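Local structure of lectin (Cicer arietinum, 4YEH) at residues F73-N78 with N115-A120; K125-Y130 with D141-R146. The protein binds magnesium in the central channel of a four-bladed hemopexin-type beta-propeller and probably takes part in metal ion transport. One frame throughout, in Å; residues are numbered along the deposited sequence.

Contact 1 (F73-N78 with N115-A120); sequences FIFYEN and NGIDAA. With MG (magnesium ion), chain C.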
ATOM      1  N   PHE A  73      -7.638   8.068  12.136  1.00  9.51           N
ATOM      2  CA  PHE A  73      -6.838   7.936  10.905  1.00  9.39           C
ATOM      3  C   PHE A  73      -5.590   7.119  11.231  1.00  9.55           C
ATOM      4  O   PHE A  73      -4.987   7.255  12.313  1.00  8.84           O
ATOM      5  CB  PHE A  73      -6.447   9.318  10.364  1.00  9.19           C
ATOM      6  CG  PHE A  73      -7.522   9.972   9.486  1.00  9.99           C
ATOM      7  CD1 PHE A  73      -7.774   9.501   8.193  1.00  9.89           C
ATOM      8  CD2 PHE A  73      -8.233  11.066   9.916  1.00  9.69           C
ATOM      9  CE1 PHE A  73      -8.723  10.100   7.380  1.00  9.94           C
ATOM     10  CE2 PHE A  73      -9.165  11.684   9.078  1.00 10.32           C
ATOM     11  CZ  PHE A  73      -9.416  11.196   7.805  1.00  9.83           C
ATOM     12  N   ILE A  74      -5.253   6.228  10.314  1.00 10.23           N
ATOM     13  CA  ILE A  74      -4.148   5.320  10.458  1.00 10.88           C
ATOM     14  C   ILE A  74      -3.396   5.276   9.117  1.00 12.60           C
ATOM     15  O   ILE A  74      -3.997   5.362   8.016  1.00 13.11           O
ATOM     16  CB  ILE A  74      -4.617   3.915  10.850  1.00 10.87           C
ATOM     17  CG1 ILE A  74      -5.714   3.482   9.921  1.00 11.14           C
ATOM     18  CG2 ILE A  74      -5.096   3.860  12.315  1.00 10.44           C
ATOM     19  CD1 ILE A  74      -5.342   2.523   8.826  1.00 11.50           C
ATOM     20  N   PHE A  75      -2.079   5.137   9.235  1.00 13.68           N
ATOM     21  CA  PHE A  75      -1.129   5.375   8.170  1.00 13.25           C
ATOM     22  C   PHE A  75      -0.087   4.262   8.140  1.00 13.09           C
ATOM     23  O   PHE A  75       0.224   3.623   9.128  1.00 14.43           O
ATOM     24  CB  PHE A  75      -0.352   6.677   8.485  1.00 13.71           C
ATOM     25  CG  PHE A  75      -1.142   7.950   8.333  1.00 13.62           C
ATOM     26  CD1 PHE A  75      -1.049   8.702   7.154  1.00 13.61           C
ATOM     27  CD2 PHE A  75      -1.914   8.437   9.377  1.00 14.20           C
ATOM     28  CE1 PHE A  75      -1.737   9.889   7.000  1.00 13.57           C
ATOM     29  CE2 PHE A  75      -2.603   9.657   9.228  1.00 15.59           C
ATOM     30  CZ  PHE A  75      -2.535  10.368   8.014  1.00 14.22           C
ATOM     31  N   TYR A  76       0.519   4.089   6.993  1.00 13.94           N
ATOM     32  CA  TYR A  76       1.746   3.304   6.850  1.00 13.06           C
ATOM     33  C   TYR A  76       2.358   3.729   5.529  1.00 12.98           C
ATOM     34  O   TYR A  76       1.722   3.535   4.494  1.00 12.44           O
ATOM     35  CB  TYR A  76       1.471   1.795   6.801  1.00 12.77           C
ATOM     36  CG  TYR A  76       2.713   1.049   6.517  1.00 12.26           C
ATOM     37  CD1 TYR A  76       3.639   0.819   7.516  1.00 12.59           C
ATOM     38  CD2 TYR A  76       3.021   0.644   5.234  1.00 12.77           C
ATOM     39  CE1 TYR A  76       4.817   0.149   7.257  1.00 12.61           C
ATOM     40  CE2 TYR A  76       4.199  -0.036   4.958  1.00 12.95           C
ATOM     41  CZ  TYR A  76       5.104  -0.257   5.979  1.00 13.15           C
ATOM     42  OH  TYR A  76       6.291  -0.913   5.731  1.00 13.19           O
ATOM     43  N   GLU A  77       3.561   4.330   5.586  1.00 13.15           N
ATOM     44  CA  GLU A  77       4.222   4.942   4.434  1.00 14.05           C
ATOM     45  C   GLU A  77       3.243   5.879   3.729  1.00 15.18           C
ATOM     46  O   GLU A  77       2.522   6.608   4.406  1.00 16.59           O
ATOM     47  CB  GLU A  77       4.802   3.887   3.489  1.00 13.89           C
ATOM     48  CG  GLU A  77       6.077   3.285   4.016  1.00 13.36           C
ATOM     49  CD  GLU A  77       6.540   2.063   3.246  1.00 13.76           C
ATOM     50  OE1 GLU A  77       6.251   1.938   2.045  1.00 14.35           O
ATOM     51  OE2 GLU A  77       7.219   1.220   3.863  1.00 13.01           O
ATOM     52  N   ASN A  78       3.177   5.854   2.407  1.00 14.74           N
ATOM     53  CA  ASN A  78       2.391   6.890   1.703  1.00 15.16           C
ATOM     54  C   ASN A  78       0.871   6.687   1.734  1.00 14.33           C
ATOM     55  O   ASN A  78       0.142   7.501   1.206  1.00 14.06           O
ATOM     56  CB  ASN A  78       2.985   7.241   0.294  1.00 14.81           C
ATOM     57  CG  ASN A  78       2.749   6.172  -0.739  1.00 15.58           C
ATOM     58  OD1 ASN A  78       3.441   6.032  -1.748  1.00 17.13           O
ATOM     59  ND2 ASN A  78       1.706   5.488  -0.554  1.00 16.74           N
ATOM     60  N   ASN A 115       5.146  11.204   1.586  1.00 12.39           N
ATOM     61  CA  ASN A 115       5.579   9.788   1.575  1.00 12.77           C
ATOM     62  C   ASN A 115       5.524   9.106   2.984  1.00 12.03           C
ATOM     63  O   ASN A 115       5.812   7.957   3.135  1.00 11.34           O
ATOM     64  CB  ASN A 115       6.986   9.647   0.982  1.00 13.73           C
ATOM     65  CG  ASN A 115       7.078  10.113  -0.465  1.00 14.50           C
ATOM     66  OD1 ASN A 115       6.235   9.845  -1.321  1.00 13.25           O
ATOM     67  ND2 ASN A 115       8.161  10.798  -0.739  1.00 16.36           N
ATOM     68  N   GLY A 116       5.133   9.842   3.995  1.00 11.91           N
ATOM     69  CA  GLY A 116       4.994   9.264   5.302  1.00 12.57           C
ATOM     70  C   GLY A 116       4.891  10.315   6.379  1.00 12.73           C
ATOM     71  O   GLY A 116       5.600  11.356   6.317  1.00 14.07           O
ATOM     72  N   ILE A 117       4.033  10.046   7.373  1.00 11.37           N
ATOM     73  CA  ILE A 117       4.058  10.855   8.590  1.00 11.45           C
ATOM     74  C   ILE A 117       4.671  10.049   9.754  1.00 10.97           C
ATOM     75  O   ILE A 117       4.434   8.871   9.896  1.00 10.62           O
ATOM     76  CB  ILE A 117       2.632  11.481   8.828  1.00 11.61           C
ATOM     77  CG1 ILE A 117       2.194  12.261   7.558  1.00 11.19           C
ATOM     78  CG2 ILE A 117       2.531  12.285  10.112  1.00 10.36           C
ATOM     79  CD1 ILE A 117       0.858  12.978   7.565  1.00 10.62           C
ATOM     80  N   ASP A 118       5.483  10.709  10.583  1.00 11.97           N
ATOM     81  CA  ASP A 118       6.105  10.123  11.766  1.00 11.61           C
ATOM     82  C   ASP A 118       5.111   9.847  12.888  1.00 11.35           C
ATOM     83  O   ASP A 118       4.954   8.718  13.345  1.00 12.28           O
ATOM     84  CB  ASP A 118       7.214  11.076  12.227  1.00 12.21           C
ATOM     85  CG  ASP A 118       8.487  10.918  11.429  1.00 12.26           C
ATOM     86  OD1 ASP A 118       9.373  11.749  11.661  1.00 12.73           O
ATOM     87  OD2 ASP A 118       8.598   9.986  10.572  1.00 11.89           O
ATOM     88  N   ALA A 119       4.411  10.877  13.299  1.00 11.74           N
ATOM     89  CA  ALA A 119       3.428  10.815  14.418  1.00 12.50           C
ATOM     90  C   ALA A 119       2.410  11.969  14.358  1.00 11.55           C
ATOM     91  O   ALA A 119       2.562  12.934  13.570  1.00 10.63           O
ATOM     92  CB  ALA A 119       4.154  10.825  15.793  1.00 13.00           C
ATOM     93  N   ALA A 120       1.394  11.874  15.224  1.00 11.06           N
ATOM     94  CA  ALA A 120       0.313  12.849  15.235  1.00 11.01           C
ATOM     95  C   ALA A 120      -0.529  12.733  16.500  1.00 12.13           C
ATOM     96  O   ALA A 120      -0.747  11.600  17.011  1.00 13.06           O
ATOM     97  CB  ALA A 120      -0.562  12.675  13.991  1.00 10.21           C
TER
HETATM   98 MG    MG C 301       6.012   6.536  13.461  1.00 12.85          MG

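Contact 2 (K125-Y130 with D141-R146); sequences KGKEVY and DYLTNR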
ATOM      1  N   LYS A 125      -8.588  22.155  20.126  1.00 16.97           N
ATOM      2  CA  LYS A 125      -9.287  23.191  19.383  1.00 17.39           C
ATOM      3  C   LYS A 125     -10.016  22.608  18.149  1.00 18.22           C
ATOM      4  O   LYS A 125      -9.378  22.244  17.121  1.00 18.57           O
ATOM      5  CB  LYS A 125      -8.287  24.275  18.924  1.00 17.15           C
ATOM      6  CG  LYS A 125      -8.944  25.571  18.449  1.00 18.64           C
ATOM      7  CD  LYS A 125      -8.068  26.351  17.470  1.00 19.25           C
ATOM      8  CE  LYS A 125      -8.801  27.606  17.006  1.00 19.27           C
ATOM      9  NZ  LYS A 125      -8.393  28.830  17.805  1.00 19.91           N
ATOM     10  N   GLY A 126     -11.343  22.553  18.219  1.00 16.96           N
ATOM     11  CA  GLY A 126     -12.118  22.181  17.028  1.00 16.55           C
ATOM     12  C   GLY A 126     -11.819  20.800  16.466  1.00 15.62           C
ATOM     13  O   GLY A 126     -11.707  19.860  17.222  1.00 15.98           O
ATOM     14  N   LYS A 127     -11.673  20.690  15.161  1.00 16.61           N
ATOM     15  CA  LYS A 127     -11.276  19.519  14.336  1.00 16.31           C
ATOM     16  C   LYS A 127      -9.822  19.600  13.923  1.00 15.97           C
ATOM     17  O   LYS A 127      -9.445  19.314  12.855  1.00 15.23           O
ATOM     18  CB  LYS A 127     -12.126  19.365  13.075  1.00 16.29           C
ATOM     19  CG  LYS A 127     -13.504  18.791  13.199  1.00 19.71           C
ATOM     20  CD  LYS A 127     -13.863  18.352  14.602  1.00 23.99           C
ATOM     21  CE  LYS A 127     -15.321  17.989  14.787  1.00 25.75           C
ATOM     22  NZ  LYS A 127     -15.714  18.106  16.200  1.00 24.61           N
ATOM     23  N   GLU A 128      -9.009  20.063  14.804  1.00 15.55           N
ATOM     24  CA  GLU A 128      -7.648  20.327  14.407  1.00 15.84           C
ATOM     25  C   GLU A 128      -6.766  19.190  14.896  1.00 15.63           C
ATOM     26  O   GLU A 128      -6.991  18.614  15.997  1.00 14.67           O
ATOM     27  CB  GLU A 128      -7.139  21.663  14.972  1.00 15.83           C
ATOM     28  CG  GLU A 128      -7.811  22.872  14.341  1.00 17.56           C
ATOM     29  CD  GLU A 128      -7.191  24.251  14.704  1.00 20.18           C
ATOM     30  OE1 GLU A 128      -6.056  24.375  15.278  1.00 17.29           O
ATOM     31  OE2 GLU A 128      -7.918  25.252  14.443  1.00 22.13           O
ATOM     32  N   VAL A 129      -5.762  18.899  14.066  1.00 14.50           N
ATOM     33  CA  VAL A 129      -4.746  17.888  14.352  1.00 14.84           C
ATOM     34  C   VAL A 129      -3.344  18.389  14.084  1.00 14.56           C
ATOM     35  O   VAL A 129      -3.129  19.168  13.127  1.00 17.98           O
ATOM     36  CB  VAL A 129      -5.037  16.604  13.579  1.00 14.00           C
ATOM     37  CG1 VAL A 129      -4.097  15.499  14.008  1.00 14.21           C
ATOM     38  CG2 VAL A 129      -6.452  16.187  13.874  1.00 12.97           C
ATOM     39  N   TYR A 130      -2.418  18.034  14.963  1.00 13.26           N
ATOM     40  CA  TYR A 130      -0.954  18.272  14.745  1.00 12.83           C
ATOM     41  C   TYR A 130      -0.202  17.008  14.258  1.00 12.24           C
ATOM     42  O   TYR A 130      -0.365  15.926  14.803  1.00 11.91           O
ATOM     43  CB  TYR A 130      -0.240  18.834  16.002  1.00 12.89           C
ATOM     44  CG  TYR A 130      -0.764  20.167  16.500  1.00 13.56           C
ATOM     45  CD1 TYR A 130      -0.129  21.336  16.171  1.00 14.28           C
ATOM     46  CD2 TYR A 130      -1.884  20.242  17.327  1.00 14.42           C
ATOM     47  CE1 TYR A 130      -0.589  22.557  16.627  1.00 15.38           C
ATOM     48  CE2 TYR A 130      -2.374  21.449  17.790  1.00 15.34           C
ATOM     49  CZ  TYR A 130      -1.745  22.609  17.433  1.00 16.24           C
ATOM     50  OH  TYR A 130      -2.262  23.806  17.918  1.00 16.65           O
ATOM     51  N   ASP A 141      -6.831  20.889   9.598  1.00 13.91           N
ATOM     52  CA  ASP A 141      -8.198  20.672   9.977  1.00 13.48           C
ATOM     53  C   ASP A 141      -8.499  19.567   9.063  1.00 14.33           C
ATOM     54  O   ASP A 141      -8.401  19.731   7.829  1.00 16.98           O
ATOM     55  CB  ASP A 141      -9.091  21.855   9.656  1.00 13.59           C
ATOM     56  CG  ASP A 141     -10.497  21.712  10.259  1.00 14.20           C
ATOM     57  OD1 ASP A 141     -11.235  20.835   9.758  1.00 13.82           O
ATOM     58  OD2 ASP A 141     -10.851  22.460  11.221  1.00 12.84           O
ATOM     59  N   TYR A 142      -8.833  18.423   9.647  1.00 14.24           N
ATOM     60  CA  TYR A 142      -9.208  17.258   8.865  1.00 14.28           C
ATOM     61  C   TYR A 142     -10.627  17.311   8.305  1.00 14.00           C
ATOM     62  O   TYR A 142     -10.883  16.670   7.317  1.00 14.76           O
ATOM     63  CB  TYR A 142      -9.052  15.987   9.709  1.00 15.32           C
ATOM     64  CG  TYR A 142      -9.985  15.798  10.899  1.00 15.58           C
ATOM     65  CD1 TYR A 142      -9.545  15.990  12.189  1.00 15.75           C
ATOM     66  CD2 TYR A 142     -11.295  15.341  10.730  1.00 16.24           C
ATOM     67  CE1 TYR A 142     -10.408  15.778  13.273  1.00 15.87           C
ATOM     68  CE2 TYR A 142     -12.143  15.162  11.803  1.00 15.58           C
ATOM     69  CZ  TYR A 142     -11.680  15.351  13.060  1.00 16.13           C
ATOM     70  OH  TYR A 142     -12.522  15.100  14.130  1.00 19.25           O
ATOM     71  N   LEU A 143     -11.543  17.997   8.985  1.00 13.19           N
ATOM     72  CA  LEU A 143     -12.926  18.152   8.524  1.00 14.86           C
ATOM     73  C   LEU A 143     -13.020  19.012   7.226  1.00 14.82           C
ATOM     74  O   LEU A 143     -13.746  18.644   6.343  1.00 15.28           O
ATOM     75  CB  LEU A 143     -13.873  18.616   9.655  1.00 14.10           C
ATOM     76  CG  LEU A 143     -15.233  19.286   9.468  1.00 16.27           C
ATOM     77  CD1 LEU A 143     -16.456  18.352   9.509  1.00 16.31           C
ATOM     78  CD2 LEU A 143     -15.465  20.471  10.453  1.00 17.18           C
ATOM     79  N   THR A 144     -12.262  20.102   7.080  1.00 15.30           N
ATOM     80  CA  THR A 144     -12.330  20.931   5.831  1.00 14.25           C
ATOM     81  C   THR A 144     -11.137  20.655   4.958  1.00 13.51           C
ATOM     82  O   THR A 144     -11.002  21.264   3.893  1.00 13.11           O
ATOM     83  CB  THR A 144     -12.399  22.472   6.079  1.00 14.32           C
ATOM     84  OG1 THR A 144     -11.184  22.918   6.695  1.00 15.88           O
ATOM     85  CG2 THR A 144     -13.523  22.838   7.033  1.00 14.41           C
ATOM     86  N   ASN A 145     -10.313  19.702   5.370  1.00 13.68           N
ATOM     87  CA  ASN A 145      -9.175  19.176   4.604  1.00 14.12           C
ATOM     88  C   ASN A 145      -8.207  20.253   4.205  1.00 14.44           C
ATOM     89  O   ASN A 145      -7.905  20.492   3.091  1.00 13.62           O
ATOM     90  CB  ASN A 145      -9.628  18.316   3.444  1.00 14.23           C
ATOM     91  CG  ASN A 145      -8.874  17.028   3.314  1.00 16.22           C
ATOM     92  OD1 ASN A 145      -7.872  16.855   3.854  1.00 16.99           O
ATOM     93  ND2 ASN A 145      -9.374  16.161   2.549  1.00 16.18           N
ATOM     94  N   ARG A 146      -7.829  20.997   5.199  1.00 14.36           N
ATOM     95  CA  ARG A 146      -6.933  22.133   4.925  1.00 14.59           C
ATOM     96  C   ARG A 146      -5.837  22.256   5.971  1.00 14.27           C
ATOM     97  O   ARG A 146      -5.954  21.799   7.104  1.00 13.76           O
ATOM     98  CB  ARG A 146      -7.676  23.499   4.767  1.00 14.30           C
ATOM     99  CG  ARG A 146      -8.332  23.950   6.075  1.00 14.34           C
ATOM    100  CD  ARG A 146      -8.888  25.365   6.086  1.00 14.73           C
ATOM    101  NE  ARG A 146      -9.302  25.737   7.440  1.00 13.86           N
ATOM    102  CZ  ARG A 146      -8.684  26.646   8.215  1.00 12.31           C
ATOM    103  NH1 ARG A 146      -7.638  27.324   7.804  1.00 11.00           N
ATOM    104  NH2 ARG A 146      -9.141  26.877   9.413  1.00 11.82           N
TER
HETATM  105  O   HOH W   1     -11.007  23.865  13.590  1.00 13.39           O

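Contact 1 (F73-N78 with N115-A120)
One residue beyond Ile117, whose side chain meets Phe75, the carbonyl O of Asp118 binds the magnesium ion at 2.4 Å. The ion is also bound by the backbone O of Asp62 and of Asp171 and by OD1 of Asn4. At Asp118 it is the main chain that serves the metal; the carboxylate turns to other work, its OD1 accepting from the backbone N of Gly134. Asp118 and Ala119 together face Phe132 in a classic beta bulge, which marks the start of the innermost strand of this sheet.

The apolar part of the contact rests on a single pair. Phe75 points across with CG anti to its carbonyl carbon (chi1 -72°), which carries the ring toward the 115-120 segment, and its CE1 comes within 4.1 Å of Ile117 CD1. The methyl approaches the ring obliquely, at the end of an extended branch (chi2 -179°). Here the contact joins two neighbouring blades of the hemopexin-type propeller: strand 71-76, second in its sheet, brings a buried ring to the segment leading into strand 119-122, first in the next.

Further out, the backbones themselves come together. Glu77 O lies 3.7 Å from Gly116 CA, and Asn115 O sits 3.4 Å from Glu77 C. The same Asn115 O is 3.4 Å from Asn78 N, but the angle is too poor for a hydrogen bond. Asn78 adds its CB, 3.9 Å from Asn115 CA. Gly116 has a phi of 165°, part of a backbone conformation that suits a glycine, since a side chain would collide with the carbonyl O of Asn115. OE2 of Glu77 is directed away from this meeting to a salt bridge with NZ of Lys100 of the second subunit, while the backbone N of Glu77 donates to OD2 of the metal-binding Asp62.

Contact 2 (K125-Y130 with D141-R146)
A chi1 of 67° sets the CG of Tyr142 between its backbone N and carbonyl carbon and so brings the ring against Lys127, whose CB lies over one face, 4.2 Å from the Tyr142 centroid, in a CH-pi contact displaced toward the rim. The lysine torsions (chi1 -77°, chi2 -3°) direct the rest of its bent chain: CG touches Leu143 CB at 3.6 Å, and CD meets the tyrosine hydroxyl. Val129 reaches the same ring at its edge, CG2 being 3.5 Å from Tyr142 CD1. In the propeller blade's antiparallel sheet, Glu128 and Asp141 form a non-hydrogen-bonded pair near one end of the two middle strands. Glu128 also closes the type II' turn that begins at Lys125. Just past the pair, Tyr142 N gives Lys127 O a weak hydrogen bond of 3.4 Å. Asp141 OD1 accepts from Thr144 N at 3.0 Å, an Asx motif that ties down the following turn. OD2 of Asp141 accepts from a water at 2.8 Å, and that water also donates weakly to Glu128 OE2. Glu128 OE1 forms a salt bridge with Arg139.

Both segments of contact 1 precede those of contact 2 in the chain, and the centres of the two contacts lie 16 Å apart. They share the antiparallel sheet of strands 119-122, 128-133, 136-141 and 146-153. Contact 1 joins the innermost of these strands to the preceding sheet; contact 2 lies within the one sheet, near an end of its two middle strands. The centre of contact 1 lies about 9 Å, and that of contact 2 about 15 Å, from the centre of the chain. Between neighbouring strands 119-122 and 128-133 the two meet directly, Ala120 CB packing 3.4 Å from Tyr130 O. Contact 1 thus lies between two blades next to the magnesium, and contact 2 within one blade, farther from the centre.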